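Local coordinates for Ika8 (Synthetic construct, PDB 6G6O), which is a computationally designed, symmetrical eight-bladed beta-propeller built from WD40-type repeats, with no established natural function, at residues 59-62 / 67-70; 107-110 / 116-119; 197-202 / 240-245. All coordinates share one frame; numbering follows the deposited sequence.

In the fold
Ika8 illustrates how a propeller is held together both within a blade and between blades. Interaction 1 pairs the first two strands of one blade, interaction 2 the second and third strands of the next, and interaction 3 joins two other blades, across residues far apart in sequence. Their centres lie progressively farther from the centre of the chain, at about 11, 15 and 20 Å. Interactions 1 and 2 have centres about 12 Å apart and touch where V69 CG2 meets V108 CG2 at 3.6 Å. Interaction 3 is remote, its centre about 29 Å from that of interaction 1, beyond the middle of the ring. A glycerol, probably from crystallisation, is hydrogen-bonded to Q62 in interaction 1.

Interaction 1: 59-62 / 67-70; sequences TALQ and IVVS
Q62 and V69 face each other as an antiparallel hydrogen-bonded pair, and Q62 gives up more surface to this contact than any other residue. Q62 N reaches V69 O at 2.8 Å, and V69 N returns the bond to Q62 O at 2.7 Å. Between the side chains the approach is confined to the base, CB of Q62 lying 4.2 Å from CB of V69. Beyond that point Q62 leaves its partner: CG sits beside the backbone N (chi1 -73°), and a bend at chi2, -64°, carries the amide away, where NE2 is hydrogen-bonded to a glycerol. The side chains of Q62 and V69 both touch F103 of strand 98-104, so this face of the hairpin is a blade-to-blade surface. The segments belong to strands 58-64 and 67-72, the first two strands of a WD40-type propeller blade; at the start of segment 59-62, T59 and A60 both face G71 in a classic beta bulge. On the other face L61 supplies most of the apolar contact. Its CD2 branch lies 3.7 Å from CB of S70, its non-hydrogen-bonded partner, and 4.0 Å from CG2 of V68, the leucine and valine running side by side in the same direction. A20 and A22 of strand 18-24 pack on this leucine from another blade. CG2 of V68 also comes within 3.4 Å of Q62 O, so that hydrocarbon shelters the oxygen already bonded to V69 N. S70 meets L61 with its methylene group, while its hydroxyl OG serves a different purpose, hydrogen-bonding NE2 of H54 and, weakly, the indole nitrogen of W80.

Interaction 2: 107-110 / 116-119; sequences IVVS and TIKV
S110 and K118 join strands 107-112 and 117-121 as a hydrogen-bonded pair within two short segments that run antiparallel at 170°, S110 N to K118 O and K118 N to S110 O both measuring 3.0 Å. The neighbouring pair, V109 and V119, is non-hydrogen-bonded and carries the apolar side of the contact. Their CG2 methyls meet at 3.8 Å, the two side chains lying side by side. V119 turns its other methyl, CG1, onto CG2 of I107 at 3.6 Å. In V109 the CG1 methyl stands anti to the backbone N (chi1 -177°), which brings it within 3.6 Å of CG2 of I117. I107, V119, V109 and I117 thus make a continuous run of branched hydrocarbon, and strand 138-144 of the next blade covers part of it through V138, L141 and F143. The other face carries S110 and K118. OG of S110 lies 4.0 Å from CB of K118, a contact of van der Waals kind, and makes its hydrogen bonds to NE2 of H94 and NE1 of W120. This histidine, serine and tryptophan linkage recalls the hydrogen-bonded network characteristic of WD40 repeats. K118 runs extended beyond CG and delivers NZ to the carbonyl oxygen of G93. T116 OG1 bonds both D114 OD1 and H94 ND1. Since S110 takes one imidazole nitrogen of H94 and T116 the other, these two residues, one from each segment, are together likely to fix the rotation of that ring, while the buried serine hydroxyl has its polar needs met.

Interaction 3: 197-202 / 240-245; sequences IKVWDI and WYIGTG
I197 lays its CB and CG1 against the benzo end of the W240 indole. CG1 is equidistant from the ring atoms CZ2 and CH2, 3.5 Å from each, and CB of I197 adds a contact of 3.6 Å to CH2. The isoleucine crosses the indole obliquely. In the WD40-type propeller this is a contact between successive blades: strand 197-201 is the third strand of one blade, strand 237-241 the third of the next, and W240 lies near the end of the latter. No hydrogen bond crosses the contact, and even the closest CA atoms, those of V199 and I242, are 7.7 Å apart; these two segments meet through side chains alone. The second point of touch is narrower still. CG2 of V199 meets CG2 of I242 at 3.5 Å, methyl against methyl; in V199 this branch is the one beside the backbone N, opposite the carbonyl carbon. V228 of strand 227-232 touches I197, W240 and I242 alike and knits the two meeting points together. The ring of W240 is set by a first torsion of 49°, which leaves CG between the backbone N and the carbonyl carbon and its benzo end directed at I197. H214 packs against this indole edge-to-face, and NE1 has a weak hydrogen bond to OG of S230. Replacing W240 by an alanine is likely to open a gap beside CG1 of I197 and leave the imidazole of H214 without its aromatic partner. Past I242 the chain turns back, Y241 O accepting the N-H of G245 at 2.8 Å, and CA of G245 comes to the edge of the tryptophan, in its plane and 3.4 Å from CE3 of W240.

Interaction 1: 59-62 / 67-70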
loop_
_atom_site.group_PDB
_atom_site.type_symbol
_atom_site.label_atom_id
_atom_site.label_comp_id
_atom_site.label_asym_id
_atom_site.label_seq_id
_atom_site.Cartn_x
_atom_site.Cartn_y
_atom_site.Cartn_z
ATOM N N THR A 59 -0.496 11.506 1.467
ATOM C CA THR A 59 -0.436 10.301 2.279
ATOM C C THR A 59 -0.729 9.021 1.514
ATOM O O THR A 59 -0.320 7.948 1.967
ATOM C CB THR A 59 -1.413 10.402 3.461
ATOM O OG1 THR A 59 -2.727 10.704 2.977
ATOM C CG2 THR A 59 -0.974 11.495 4.421
ATOM N N ALA A 60 -1.418 9.099 0.379
ATOM C CA ALA A 60 -1.761 7.908 -0.381
ATOM C C ALA A 60 -1.940 8.281 -1.844
ATOM O O ALA A 60 -2.371 9.389 -2.169
ATOM C CB ALA A 60 -3.033 7.241 0.158
ATOM N N LEU A 61 -1.602 7.341 -2.721
ATOM C CA LEU A 61 -1.725 7.535 -4.156
ATOM C C LEU A 61 -2.339 6.293 -4.781
ATOM O O LEU A 61 -1.966 5.168 -4.440
ATOM C CB LEU A 61 -0.366 7.825 -4.811
ATOM C CG LEU A 61 0.183 9.251 -4.740
ATOM C CD1 LEU A 61 1.610 9.290 -5.256
ATOM C CD2 LEU A 61 -0.693 10.214 -5.519
ATOM N N GLN A 62 -3.284 6.506 -5.693
ATOM C CA GLN A 62 -3.890 5.435 -6.475
ATOM C C GLN A 62 -3.843 5.840 -7.939
ATOM O O GLN A 62 -4.372 6.890 -8.307
ATOM C CB GLN A 62 -5.331 5.168 -6.032
ATOM C CG GLN A 62 -5.436 4.453 -4.698
ATOM C CD GLN A 62 -4.842 3.062 -4.740
ATOM O OE1 GLN A 62 -5.021 2.329 -5.710
ATOM N NE2 GLN A 62 -4.123 2.693 -3.685
ATOM N N ILE A 67 -6.231 7.815 -14.520
ATOM C CA ILE A 67 -6.802 8.581 -13.421
ATOM C C ILE A 67 -6.012 8.269 -12.160
ATOM O O ILE A 67 -5.812 7.097 -11.820
ATOM C CB ILE A 67 -8.295 8.261 -13.228
ATOM C CG1 ILE A 67 -9.099 8.750 -14.434
ATOM C CG2 ILE A 67 -8.813 8.871 -11.938
ATOM C CD1 ILE A 67 -10.514 8.221 -14.483
ATOM N N VAL A 68 -5.561 9.313 -11.476
ATOM C CA VAL A 68 -4.841 9.178 -10.219
ATOM C C VAL A 68 -5.654 9.848 -9.121
ATOM O O VAL A 68 -6.125 10.979 -9.287
ATOM C CB VAL A 68 -3.421 9.767 -10.310
ATOM C CG1 VAL A 68 -3.460 11.123 -10.957
ATOM C CG2 VAL A 68 -2.792 9.859 -8.928
ATOM N N VAL A 69 -5.841 9.133 -8.015
ATOM C CA VAL A 69 -6.517 9.647 -6.831
ATOM C C VAL A 69 -5.466 9.862 -5.754
ATOM O O VAL A 69 -4.655 8.968 -5.484
ATOM C CB VAL A 69 -7.617 8.687 -6.351
ATOM C CG1 VAL A 69 -8.416 9.316 -5.226
ATOM C CG2 VAL A 69 -8.522 8.312 -7.511
ATOM N N SER A 70 -5.471 11.047 -5.148
ATOM C CA SER A 70 -4.466 11.417 -4.161
ATOM C C SER A 70 -5.145 11.945 -2.907
ATOM O O SER A 70 -6.020 12.812 -2.987
ATOM C CB SER A 70 -3.503 12.468 -4.722
ATOM O OG SER A 70 -4.127 13.735 -4.819
#

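Interaction 2: 107-110 / 116-119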
loop_
_atom_site.group_PDB
_atom_site.type_symbol
_atom_site.label_atom_id
_atom_site.label_comp_id
_atom_site.label_asym_id
_atom_site.label_seq_id
_atom_site.Cartn_x
_atom_site.Cartn_y
_atom_site.Cartn_z
ATOM N N ILE A 107 -15.026 3.545 -8.569
ATOM C CA ILE A 107 -15.314 3.776 -7.160
ATOM C C ILE A 107 -14.005 4.016 -6.423
ATOM O O ILE A 107 -13.020 3.302 -6.639
ATOM C CB ILE A 107 -16.083 2.591 -6.534
ATOM C CG1 ILE A 107 -17.410 2.366 -7.257
ATOM C CG2 ILE A 107 -16.325 2.833 -5.058
ATOM C CD1 ILE A 107 -18.357 3.533 -7.165
ATOM N N VAL A 108 -13.997 5.027 -5.559
ATOM C CA VAL A 108 -12.872 5.319 -4.680
ATOM C C VAL A 108 -13.346 5.178 -3.242
ATOM O O VAL A 108 -14.355 5.777 -2.855
ATOM C CB VAL A 108 -12.300 6.725 -4.929
ATOM C CG1 VAL A 108 -11.517 7.203 -3.715
ATOM C CG2 VAL A 108 -11.420 6.719 -6.157
ATOM N N VAL A 109 -12.624 4.383 -2.459
ATOM C CA VAL A 109 -12.883 4.221 -1.033
ATOM C C VAL A 109 -11.704 4.825 -0.283
ATOM O O VAL A 109 -10.558 4.399 -0.468
ATOM C CB VAL A 109 -13.086 2.747 -0.656
ATOM C CG1 VAL A 109 -13.421 2.621 0.814
ATOM C CG2 VAL A 109 -14.181 2.130 -1.508
ATOM N N SER A 110 -11.982 5.820 0.556
ATOM C CA SER A 110 -10.952 6.506 1.324
ATOM C C SER A 110 -11.175 6.268 2.809
ATOM O O SER A 110 -12.298 6.409 3.305
ATOM C CB SER A 110 -10.948 8.006 1.023
ATOM O OG SER A 110 -12.243 8.562 1.159
ATOM N N THR A 116 -13.260 7.105 9.833
ATOM C CA THR A 116 -14.324 7.220 8.848
ATOM C C THR A 116 -13.904 6.615 7.516
ATOM O O THR A 116 -12.741 6.701 7.113
ATOM C CB THR A 116 -14.711 8.686 8.655
ATOM O OG1 THR A 116 -13.528 9.482 8.535
ATOM C CG2 THR A 116 -15.527 9.177 9.842
ATOM N N ILE A 117 -14.863 5.993 6.836
ATOM C CA ILE A 117 -14.659 5.412 5.517
ATOM C C ILE A 117 -15.722 5.975 4.588
ATOM O O ILE A 117 -16.918 5.886 4.885
ATOM C CB ILE A 117 -14.729 3.875 5.547
ATOM C CG1 ILE A 117 -13.770 3.310 6.592
ATOM C CG2 ILE A 117 -14.416 3.305 4.179
ATOM C CD1 ILE A 117 -13.975 1.842 6.862
ATOM N N LYS A 118 -15.292 6.555 3.475
ATOM C CA LYS A 118 -16.204 7.145 2.509
ATOM C C LYS A 118 -16.016 6.485 1.152
ATOM O O LYS A 118 -14.919 6.037 0.807
ATOM C CB LYS A 118 -15.996 8.659 2.392
ATOM C CG LYS A 118 -16.425 9.438 3.628
ATOM C CD LYS A 118 -16.455 10.929 3.350
ATOM C CE LYS A 118 -16.778 11.727 4.600
ATOM N NZ LYS A 118 -16.874 13.183 4.305
ATOM N N VAL A 119 -17.104 6.427 0.389
ATOM C CA VAL A 119 -17.134 5.786 -0.920
ATOM C C VAL A 119 -17.591 6.823 -1.933
ATOM O O VAL A 119 -18.685 7.387 -1.801
ATOM C CB VAL A 119 -18.059 4.560 -0.930
ATOM C CG1 VAL A 119 -18.303 4.093 -2.352
ATOM C CG2 VAL A 119 -17.465 3.442 -0.092
#

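Interaction 3: 197-202 / 240-245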
loop_
_atom_site.group_PDB
_atom_site.type_symbol
_atom_site.label_atom_id
_atom_site.label_comp_id
_atom_site.label_asym_id
_atom_site.label_seq_id
_atom_site.Cartn_x
_atom_site.Cartn_y
_atom_site.Cartn_z
ATOM N N ILE A 197 -1.345 -13.706 11.794
ATOM C CA ILE A 197 -2.026 -13.734 10.506
ATOM C C ILE A 197 -3.286 -14.570 10.665
ATOM O O ILE A 197 -3.218 -15.724 11.103
ATOM C CB ILE A 197 -1.125 -14.302 9.392
ATOM C CG1 ILE A 197 -0.086 -13.260 8.963
ATOM C CG2 ILE A 197 -1.963 -14.759 8.202
ATOM C CD1 ILE A 197 -0.556 -12.326 7.870
ATOM N N LYS A 198 -4.431 -13.992 10.315
ATOM C CA LYS A 198 -5.724 -14.624 10.532
ATOM C C LYS A 198 -6.469 -14.743 9.212
ATOM O O LYS A 198 -6.596 -13.761 8.472
ATOM C CB LYS A 198 -6.547 -13.833 11.550
ATOM C CG LYS A 198 -5.944 -13.852 12.947
ATOM C CD LYS A 198 -6.922 -13.348 13.990
ATOM C CE LYS A 198 -6.322 -13.418 15.382
ATOM N NZ LYS A 198 -7.320 -13.069 16.427
ATOM N N VAL A 199 -6.959 -15.946 8.925
ATOM C CA VAL A 199 -7.685 -16.248 7.698
ATOM C C VAL A 199 -9.151 -16.439 8.057
ATOM O O VAL A 199 -9.493 -17.319 8.858
ATOM C CB VAL A 199 -7.118 -17.493 7.000
ATOM C CG1 VAL A 199 -8.046 -17.951 5.889
ATOM C CG2 VAL A 199 -5.731 -17.198 6.459
ATOM N N TRP A 200 -10.016 -15.620 7.467
ATOM C CA TRP A 200 -11.427 -15.587 7.813
ATOM C C TRP A 200 -12.277 -16.137 6.679
ATOM O O TRP A 200 -11.828 -16.277 5.540
ATOM C CB TRP A 200 -11.882 -14.162 8.134
ATOM C CG TRP A 200 -10.993 -13.453 9.087
ATOM C CD1 TRP A 200 -9.929 -12.660 8.780
ATOM C CD2 TRP A 200 -11.089 -13.465 10.514
ATOM N NE1 TRP A 200 -9.354 -12.177 9.929
ATOM C CE2 TRP A 200 -10.048 -12.657 11.008
ATOM C CE3 TRP A 200 -11.954 -14.082 11.422
ATOM C CZ2 TRP A 200 -9.849 -12.449 12.368
ATOM C CZ3 TRP A 200 -11.754 -13.874 12.773
ATOM C CH2 TRP A 200 -10.710 -13.065 13.233
ATOM N N ASP A 201 -13.528 -16.436 7.013
ATOM C CA ASP A 201 -14.524 -16.848 6.037
ATOM C C ASP A 201 -15.426 -15.656 5.741
ATOM O O ASP A 201 -16.052 -15.109 6.653
ATOM C CB ASP A 201 -15.331 -18.041 6.545
ATOM C CG ASP A 201 -16.136 -18.707 5.450
ATOM O OD1 ASP A 201 -17.126 -18.105 4.985
ATOM O OD2 ASP A 201 -15.776 -19.830 5.037
ATOM N N ILE A 202 -15.486 -15.254 4.467
ATOM C CA ILE A 202 -16.222 -14.049 4.090
ATOM C C ILE A 202 -17.719 -14.188 4.335
ATOM O O ILE A 202 -18.429 -13.176 4.388
ATOM C CB ILE A 202 -15.962 -13.686 2.615
ATOM C CG1 ILE A 202 -16.332 -12.229 2.338
ATOM C CG2 ILE A 202 -16.809 -14.541 1.711
ATOM C CD1 ILE A 202 -15.868 -11.258 3.388
ATOM N N TRP A 240 6.167 -17.274 3.967
ATOM C CA TRP A 240 5.519 -18.443 4.541
ATOM C C TRP A 240 4.114 -18.582 3.975
ATOM O O TRP A 240 3.555 -17.646 3.399
ATOM C CB TRP A 240 5.493 -18.382 6.077
ATOM C CG TRP A 240 5.002 -17.093 6.672
ATOM C CD1 TRP A 240 5.481 -15.835 6.436
ATOM C CD2 TRP A 240 3.954 -16.946 7.635
ATOM N NE1 TRP A 240 4.784 -14.916 7.179
ATOM C CE2 TRP A 240 3.841 -15.573 7.925
ATOM C CE3 TRP A 240 3.094 -17.842 8.274
ATOM C CZ2 TRP A 240 2.903 -15.077 8.827
ATOM C CZ3 TRP A 240 2.164 -17.348 9.167
ATOM C CH2 TRP A 240 2.076 -15.979 9.436
ATOM N N TYR A 241 3.554 -19.775 4.151
ATOM C CA TYR A 241 2.298 -20.152 3.521
ATOM C C TYR A 241 1.115 -19.803 4.416
ATOM O O TYR A 241 1.165 -19.989 5.635
ATOM C CB TYR A 241 2.298 -21.649 3.206
ATOM C CG TYR A 241 1.241 -22.076 2.214
ATOM C CD1 TYR A 241 1.201 -21.534 0.937
ATOM C CD2 TYR A 241 0.293 -23.034 2.551
ATOM C CE1 TYR A 241 0.240 -21.925 0.026
ATOM C CE2 TYR A 241 -0.672 -23.431 1.644
ATOM C CZ TYR A 241 -0.694 -22.874 0.383
ATOM O OH TYR A 241 -1.652 -23.267 -0.523
ATOM N N ILE A 242 0.049 -19.297 3.795
ATOM C CA ILE A 242 -1.147 -18.913 4.539
ATOM C C ILE A 242 -1.836 -20.139 5.127
ATOM O O ILE A 242 -2.371 -20.094 6.242
ATOM C CB ILE A 242 -2.092 -18.107 3.626
ATOM C CG1 ILE A 242 -1.765 -16.617 3.702
ATOM C CG2 ILE A 242 -3.548 -18.356 3.971
ATOM C CD1 ILE A 242 -2.487 -15.776 2.677
ATOM N N GLY A 243 -1.817 -21.258 4.399
ATOM C CA GLY A 243 -2.574 -22.423 4.827
ATOM C C GLY A 243 -2.038 -23.061 6.096
ATOM O O GLY A 243 -2.808 -23.427 6.986
ATOM N N THR A 244 -0.717 -23.207 6.199
ATOM C CA THR A 244 -0.113 -23.922 7.313
ATOM C C THR A 244 0.781 -23.070 8.200
ATOM O O THR A 244 1.135 -23.518 9.296
ATOM C CB THR A 244 0.708 -25.116 6.800
ATOM O OG1 THR A 244 1.354 -24.760 5.572
ATOM C CG2 THR A 244 -0.193 -26.317 6.568
ATOM N N GLY A 245 1.154 -21.867 7.772
ATOM C CA GLY A 245 2.092 -21.069 8.525
ATOM C C GLY A 245 3.540 -21.476 8.368
ATOM O O GLY A 245 4.416 -20.820 8.944
#